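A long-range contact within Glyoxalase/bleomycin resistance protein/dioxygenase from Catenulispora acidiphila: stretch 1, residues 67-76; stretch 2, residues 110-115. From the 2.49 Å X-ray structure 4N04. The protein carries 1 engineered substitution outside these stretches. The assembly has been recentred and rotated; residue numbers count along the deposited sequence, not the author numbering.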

# COMPACT_ATOMS: atom_id res chain seq x y z
N LEU A 67 -7.25 -0.47 -2.09
CA LEU A 67 -7.58 0.91 -2.39
C LEU A 67 -8.19 1.00 -3.77
O LEU A 67 -7.62 0.55 -4.76
CB LEU A 67 -6.38 1.86 -2.29
CG LEU A 67 -5.17 1.61 -1.39
CD1 LEU A 67 -4.33 2.88 -1.26
CD2 LEU A 67 -5.57 1.13 -0.04
N ILE A 68 -9.38 1.57 -3.83
CA ILE A 68 -10.05 1.78 -5.10
C ILE A 68 -9.76 3.21 -5.46
O ILE A 68 -10.10 4.12 -4.71
CB ILE A 68 -11.57 1.55 -4.97
CG1 ILE A 68 -11.84 0.13 -4.47
CG2 ILE A 68 -12.25 1.84 -6.28
CD1 ILE A 68 -11.14 -0.93 -5.27
N VAL A 69 -9.08 3.42 -6.58
CA VAL A 69 -8.59 4.75 -6.94
C VAL A 69 -9.24 5.28 -8.20
O VAL A 69 -9.93 4.57 -8.90
CB VAL A 69 -7.06 4.79 -7.11
CG1 VAL A 69 -6.38 4.28 -5.85
CG2 VAL A 69 -6.63 3.98 -8.30
N GLU A 70 -9.00 6.56 -8.47
CA GLU A 70 -9.49 7.17 -9.70
C GLU A 70 -8.63 6.74 -10.87
O GLU A 70 -9.15 6.33 -11.90
CB GLU A 70 -9.50 8.69 -9.58
CG GLU A 70 -10.39 9.25 -8.47
CD GLU A 70 -10.59 10.75 -8.58
OE1 GLU A 70 -11.15 11.21 -9.60
OE2 GLU A 70 -10.17 11.48 -7.65
N ASP A 71 -7.31 6.81 -10.71
CA ASP A 71 -6.39 6.56 -11.83
C ASP A 71 -5.48 5.37 -11.57
O ASP A 71 -4.34 5.53 -11.12
CB ASP A 71 -5.54 7.81 -12.10
CG ASP A 71 -4.85 7.78 -13.46
OD1 ASP A 71 -4.46 8.86 -13.95
OD2 ASP A 71 -4.71 6.69 -14.05
N LEU A 72 -5.97 4.17 -11.87
CA LEU A 72 -5.19 2.96 -11.66
C LEU A 72 -3.90 2.96 -12.47
O LEU A 72 -2.87 2.47 -12.01
CB LEU A 72 -6.02 1.73 -12.00
CG LEU A 72 -5.42 0.40 -11.56
CD1 LEU A 72 -5.13 0.41 -10.06
CD2 LEU A 72 -6.36 -0.73 -11.90
N ASP A 73 -3.96 3.52 -13.67
CA ASP A 73 -2.80 3.52 -14.56
C ASP A 73 -1.67 4.33 -13.97
O ASP A 73 -0.49 3.99 -14.15
CB ASP A 73 -3.19 4.07 -15.93
CG ASP A 73 -4.24 3.23 -16.63
OD1 ASP A 73 -4.33 3.27 -17.87
OD2 ASP A 73 -4.98 2.52 -15.92
N ALA A 74 -2.02 5.40 -13.27
CA ALA A 74 -1.04 6.27 -12.64
C ALA A 74 -0.36 5.52 -11.51
O ALA A 74 0.87 5.51 -11.41
CB ALA A 74 -1.69 7.54 -12.12
N VAL A 75 -1.18 4.89 -10.67
CA VAL A 75 -0.69 4.04 -9.59
C VAL A 75 0.31 3.06 -10.17
O VAL A 75 1.43 2.96 -9.70
CB VAL A 75 -1.83 3.26 -8.91
CG1 VAL A 75 -1.28 2.28 -7.89
CG2 VAL A 75 -2.83 4.21 -8.27
N LEU A 76 -0.10 2.38 -11.24
CA LEU A 76 0.75 1.39 -11.88
C LEU A 76 2.09 1.96 -12.37
O LEU A 76 3.15 1.52 -11.91
CB LEU A 76 -0.01 0.70 -13.02
CG LEU A 76 -0.92 -0.45 -12.61
CD1 LEU A 76 -1.80 -0.89 -13.77
CD2 LEU A 76 -0.10 -1.62 -12.12
N ALA A 110 -3.81 -4.27 -2.62
CA ALA A 110 -4.48 -4.25 -3.91
C ALA A 110 -5.04 -2.88 -4.28
O ALA A 110 -5.47 -2.10 -3.43
CB ALA A 110 -5.58 -5.31 -3.97
N PHE A 111 -5.00 -2.60 -5.58
CA PHE A 111 -5.51 -1.36 -6.14
C PHE A 111 -6.51 -1.68 -7.22
O PHE A 111 -6.19 -2.38 -8.19
CB PHE A 111 -4.38 -0.54 -6.74
CG PHE A 111 -3.42 -0.01 -5.73
CD1 PHE A 111 -3.58 1.26 -5.20
CD2 PHE A 111 -2.34 -0.77 -5.32
CE1 PHE A 111 -2.69 1.76 -4.27
CE2 PHE A 111 -1.44 -0.28 -4.39
CZ PHE A 111 -1.61 0.99 -3.86
N GLY A 112 -7.72 -1.17 -7.06
CA GLY A 112 -8.76 -1.37 -8.04
C GLY A 112 -9.26 -0.06 -8.60
O GLY A 112 -8.75 1.01 -8.26
N GLU A 113 -10.26 -0.14 -9.46
CA GLU A 113 -10.84 1.03 -10.08
C GLU A 113 -12.28 0.79 -10.49
O GLU A 113 -12.69 -0.34 -10.75
CB GLU A 113 -10.01 1.46 -11.29
CG GLU A 113 -9.88 0.39 -12.36
CD GLU A 113 -9.43 0.96 -13.70
OE1 GLU A 113 -9.07 2.16 -13.75
OE2 GLU A 113 -9.45 0.21 -14.70
N VAL A 114 -13.04 1.87 -10.56
CA VAL A 114 -14.45 1.83 -10.93
C VAL A 114 -14.65 1.54 -12.43
O VAL A 114 -13.75 1.77 -13.25
CB VAL A 114 -15.13 3.16 -10.52
CG1 VAL A 114 -14.66 3.57 -9.12
CG2 VAL A 114 -14.78 4.26 -11.50
N PRO A 115 -15.82 1.03 -12.79
CA PRO A 115 -16.14 0.75 -14.19
C PRO A 115 -16.22 2.01 -15.06
O PRO A 115 -16.49 3.11 -14.57
CB PRO A 115 -17.43 -0.07 -14.29

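What joins two segments whose touching residues are at least 36 positions apart in sequence? Their backbones run as neighbouring parallel strands, Leu67 beside Phe111 and Ile68 beside Gly112, with the strand directions 36° apart. Three hydrogen bonds tie them: Leu67 N donates to Ala110 O at 2.8 Å, Gly112 N to Leu67 O at 2.9 Å, and Val69 N to Gly112 O at 3.0 Å. All three are close to straight, so the register is well fixed. Between them, the CA of Phe111 sits 3.2 Å from Leu67 O, a CA-H...O contact that brings a second donor to the same carbonyl. Together the two stretches bury 558 Å² of surface.

Why does Phe111 lie at the heart of the packing? Its side chain is on the same face of the sheet as those of Leu67 and Val69, and the helix that follows in the first stretch covers that face. With chi1 at -67° (m) and chi2 at -94°, the ring takes a common phenylalanine conformation and presents one face to Val75, whose CG1 stands 3.8 Å from the ring centroid and only 15° off the normal, a CH-pi contact. Val69 CG1 meets the ring edge, 4.2 Å from Phe111 CD1, while Leu67 CD1 approaches Phe111 CE1 obliquely at 3.6 Å. A flat, apolar ring suits this place because it can touch strand and helix at once, and Phe111 is the residue most covered by the opposite stretch.

How do the leucines and Val75 adapt to that ring? Leu72 combines chi1 t with chi2 p, a favoured leucine pair, and its CD1 comes within 3.5 Å of Phe111 CB; from its place in the first turn of the helix it thus packs against the root of the aromatic side chain. Val75, one turn later, has chi1 at 174° (t), with CG1 above the ring. Leu67 is less relaxed: its chi1 of -28° falls between wells, yet this conformation sets CD1 against the ring. The turn leading to the helix is secured by Asp71 at the N-cap, its OD2 accepting from Ala74 N at 3.1 Å.

What happens on the other face, and at Glu113 and Val114? Ile68, m at both chi angles, bends its CD1 over Gly112. A CB built ideally on Gly112 would lie 2.8 Å from Ile68 CD1, a clash, so the absence of a side chain makes room for this conformation. The same isoleucine extends its other branch toward Val114, placing CG2 4.1 Å from Val114 CG1. Glu113 returns to the face of Phe111, and with chi1 at 58° (p) and chi2 t its OE1 lies 3.5 Å from Leu72 CB. Its long side chain lays aliphatic carbons along the contact while OE2 is hydrogen-bonded elsewhere in the structure.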